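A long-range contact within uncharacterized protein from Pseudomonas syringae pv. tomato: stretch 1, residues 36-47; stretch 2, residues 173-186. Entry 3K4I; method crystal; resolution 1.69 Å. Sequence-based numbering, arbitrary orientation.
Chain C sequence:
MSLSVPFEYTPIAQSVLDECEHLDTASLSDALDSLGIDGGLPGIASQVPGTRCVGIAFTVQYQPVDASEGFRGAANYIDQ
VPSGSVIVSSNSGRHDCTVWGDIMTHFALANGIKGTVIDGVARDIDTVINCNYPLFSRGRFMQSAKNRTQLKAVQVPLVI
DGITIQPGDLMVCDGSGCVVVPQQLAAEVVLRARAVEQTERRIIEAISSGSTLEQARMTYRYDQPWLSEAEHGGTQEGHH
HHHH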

# COMPACT_ATOMS: atom_id res chain seq x y z
N GLY C 36 25.39 8.98 -14.02
CA GLY C 36 26.02 7.78 -13.44
C GLY C 36 25.64 7.52 -12.00
O GLY C 36 26.32 6.79 -11.30
N ILE C 37 24.53 8.11 -11.57
CA ILE C 37 24.17 8.16 -10.15
C ILE C 37 22.75 7.62 -9.95
O ILE C 37 21.84 7.98 -10.69
N ASP C 38 22.59 6.70 -9.01
CA ASP C 38 21.28 6.21 -8.59
C ASP C 38 20.72 7.17 -7.59
O ASP C 38 21.45 7.59 -6.70
N GLY C 39 19.44 7.50 -7.71
CA GLY C 39 18.84 8.43 -6.75
C GLY C 39 17.64 7.89 -6.01
O GLY C 39 17.21 8.49 -5.04
N GLY C 40 17.08 6.78 -6.45
CA GLY C 40 15.83 6.28 -5.84
C GLY C 40 16.00 5.59 -4.51
O GLY C 40 17.00 4.91 -4.29
N LEU C 41 15.04 5.81 -3.61
CA LEU C 41 15.03 5.16 -2.30
C LEU C 41 14.01 4.01 -2.33
O LEU C 41 12.81 4.20 -2.07
N PRO C 42 14.46 2.77 -2.64
CA PRO C 42 13.43 1.75 -2.87
C PRO C 42 12.72 1.39 -1.57
O PRO C 42 13.34 1.41 -0.53
N GLY C 43 11.42 1.13 -1.65
CA GLY C 43 10.67 0.78 -0.46
C GLY C 43 10.13 1.94 0.34
O GLY C 43 9.33 1.72 1.23
N ILE C 44 10.54 3.18 0.03
CA ILE C 44 10.01 4.35 0.74
C ILE C 44 8.82 4.92 -0.05
O ILE C 44 8.99 5.68 -1.01
N ALA C 45 7.62 4.51 0.34
CA ALA C 45 6.43 4.68 -0.45
C ALA C 45 5.64 5.93 -0.06
O ALA C 45 5.56 6.29 1.10
N SER C 46 5.02 6.56 -1.05
CA SER C 46 4.02 7.55 -0.75
C SER C 46 2.88 6.95 0.11
O SER C 46 2.27 5.94 -0.25
N GLN C 47 2.60 7.61 1.25
CA GLN C 47 1.53 7.20 2.15
C GLN C 47 0.26 8.02 2.03
O GLN C 47 -0.77 7.69 2.62
N CYS C 173 9.73 13.97 -4.30
CA CYS C 173 8.95 12.78 -3.98
C CYS C 173 7.56 12.91 -4.55
O CYS C 173 6.98 14.00 -4.49
N ASP C 174 7.03 11.80 -5.07
CA ASP C 174 5.66 11.73 -5.56
C ASP C 174 5.10 10.32 -5.43
O ASP C 174 5.62 9.50 -4.65
N GLY C 175 4.04 10.02 -6.18
CA GLY C 175 3.42 8.68 -6.09
C GLY C 175 4.35 7.51 -6.40
O GLY C 175 4.14 6.38 -5.91
N SER C 176 5.40 7.78 -7.19
CA SER C 176 6.35 6.73 -7.55
C SER C 176 7.48 6.53 -6.51
O SER C 176 8.28 5.60 -6.64
N GLY C 177 7.51 7.37 -5.48
CA GLY C 177 8.54 7.30 -4.44
C GLY C 177 9.40 8.54 -4.32
O GLY C 177 9.00 9.66 -4.76
N CYS C 178 10.60 8.35 -3.78
CA CYS C 178 11.50 9.49 -3.46
C CYS C 178 12.85 9.37 -4.18
O CYS C 178 13.47 8.30 -4.24
N VAL C 179 13.33 10.51 -4.67
CA VAL C 179 14.63 10.61 -5.37
C VAL C 179 15.52 11.63 -4.65
O VAL C 179 15.05 12.71 -4.23
N VAL C 180 16.80 11.27 -4.48
CA VAL C 180 17.81 12.15 -3.84
C VAL C 180 18.71 12.70 -4.95
O VAL C 180 19.34 11.94 -5.71
N VAL C 181 18.75 14.03 -5.06
CA VAL C 181 19.59 14.68 -6.04
C VAL C 181 20.74 15.37 -5.31
O VAL C 181 20.50 16.31 -4.53
N PRO C 182 22.00 14.96 -5.57
CA PRO C 182 23.10 15.63 -4.86
C PRO C 182 23.11 17.14 -5.11
O PRO C 182 22.92 17.59 -6.25
N GLN C 183 23.31 17.90 -4.05
CA GLN C 183 23.23 19.36 -4.14
C GLN C 183 24.21 19.94 -5.17
O GLN C 183 23.88 20.91 -5.89
N GLN C 184 25.41 19.37 -5.26
CA GLN C 184 26.37 19.92 -6.22
C GLN C 184 25.95 19.69 -7.68
O GLN C 184 26.51 20.31 -8.59
N LEU C 185 24.98 18.81 -7.90
CA LEU C 185 24.52 18.49 -9.25
C LEU C 185 23.11 18.99 -9.54
O LEU C 185 22.61 18.78 -10.66
N ALA C 186 22.48 19.67 -8.58
CA ALA C 186 21.05 19.89 -8.63
C ALA C 186 20.60 20.67 -9.87
O ALA C 186 19.70 20.22 -10.57

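Two backbone hydrogen bonds hold the stretches together. Val180 N donates to Gly39 O at 2.9 Å, and Leu41 N donates to Cys178 O at 3.0 Å. They flank the single beta bridge between Gly40 and Val179. The CA-to-CB bond of Val179 (t) points away from stretch 1, yet its side chain still touches it: CG1 is 4.0 Å from Gly39 O.

Three waters extend the polar contact. Water 1 donates to Asp38 O (3.1 Å) and Val180 O (2.7 Å). Water 2 accepts from Cys178 N at 2.8 Å and lies 2.6 Å from Leu41 O and 2.8 Å from Ile44 O. Water 3 accepts from Ser46 N (2.9 Å) and donates to Gly175 O (2.8 Å).

Gly39 lies close against the strand. An ideal CB there would clash with Val180 O at 3.0 Å.

Leu41 (m, t) points toward stretch 2. Its CG lies 4.0 Å from Val180 CG2, and its CD1 lies 4.3 Å from Cys178 CB. One side chain thus reaches both Val180 (t) and Cys178 (m). Ile44 (m, t) points sideways, with CG2 3.9 Å from Cys178 SG, so Cys178 packs against two side chains of stretch 1.

Ile37 (m, t) also points in. Its CD1 meets CD1 of Leu185 (m, t) at a tight 3.2 Å, and its CG2 lies 4.4 Å from Pro182 CG.

Ser46 (t) points toward stretch 2; its CB is 3.6 Å from Asp174 O, a van der Waals contact. Its OG makes no hydrogen bond across the stretches.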

# COMPACT_ATOMS: atom_id res chain seq x y z
CB ILE C 37 24.24 9.63 -9.65
CG1 ILE C 37 25.70 10.09 -9.58
CG2 ILE C 37 23.55 9.84 -8.27
CD1 ILE C 37 25.81 11.60 -9.59
CB ASP C 38 21.44 4.88 -7.84
CG ASP C 38 21.73 3.70 -8.74
OD1 ASP C 38 21.58 3.82 -9.96
OD2 ASP C 38 22.09 2.61 -8.22
CB LEU C 41 14.69 6.19 -1.20
CG LEU C 41 15.69 7.36 -1.04
CD1 LEU C 41 15.25 8.26 0.09
CD2 LEU C 41 17.07 6.83 -0.70
CB PRO C 42 14.21 0.56 -3.43
CG PRO C 42 15.60 0.76 -2.93
CD PRO C 42 15.83 2.23 -2.74
CB ILE C 44 11.09 5.41 1.10
CG1 ILE C 44 12.21 4.79 1.96
CG2 ILE C 44 10.44 6.61 1.89
CD1 ILE C 44 13.23 5.74 2.54
CB ALA C 45 5.54 3.43 -0.34
CB SER C 46 3.46 8.13 -2.05
OG SER C 46 2.40 9.01 -1.72
CB GLN C 47 2.02 7.21 3.61
CG GLN C 47 3.19 6.26 3.90
CD GLN C 47 2.88 4.79 3.62
OE1 GLN C 47 1.73 4.35 3.73
NE2 GLN C 47 3.90 4.04 3.24
CB CYS C 173 8.81 12.64 -2.46
SG CYS C 173 10.37 12.73 -1.57
CB ASP C 174 5.56 12.28 -7.01
CG ASP C 174 6.43 11.51 -8.03
OD1 ASP C 174 6.83 10.34 -7.79
OD2 ASP C 174 6.70 12.08 -9.10
CB SER C 176 6.92 7.01 -8.95
OG SER C 176 5.86 7.08 -9.90
CB CYS C 178 11.75 9.55 -1.96
SG CYS C 178 10.26 9.32 -0.91
CB VAL C 179 14.45 11.06 -6.84
CG1 VAL C 179 15.78 11.23 -7.54
CG2 VAL C 179 13.59 10.09 -7.61
CB VAL C 180 18.75 11.39 -2.85
CG1 VAL C 180 19.77 12.36 -2.22
CG2 VAL C 180 17.91 10.63 -1.79
CB VAL C 181 18.78 15.74 -6.87
CG1 VAL C 181 19.68 16.51 -7.86
CG2 VAL C 181 17.60 15.10 -7.60
CB PRO C 182 24.36 15.00 -5.47
CG PRO C 182 23.88 13.57 -5.89
CD PRO C 182 22.48 13.88 -6.45
CB GLN C 183 23.40 20.02 -2.76
CG GLN C 183 24.71 19.73 -2.03
CD GLN C 183 24.55 19.94 -0.55
OE1 GLN C 183 24.88 20.99 -0.02
NE2 GLN C 183 24.04 18.93 0.14
CB GLN C 184 27.77 19.36 -5.97
CG GLN C 184 28.40 19.91 -4.71
CD GLN C 184 29.58 19.11 -4.25
OE1 GLN C 184 29.44 18.02 -3.68
NE2 GLN C 184 30.75 19.66 -4.46
CB LEU C 185 24.55 16.98 -9.49
CG LEU C 185 25.94 16.35 -9.43
CD1 LEU C 185 25.78 14.84 -9.52
CD2 LEU C 185 26.80 16.87 -10.52
CB ALA C 186 20.52 20.55 -7.35
O HOH W 1 21.52 10.39 -5.45
O HOH W 2 10.97 5.74 -2.97
O HOH W 3 5.13 5.24 -3.61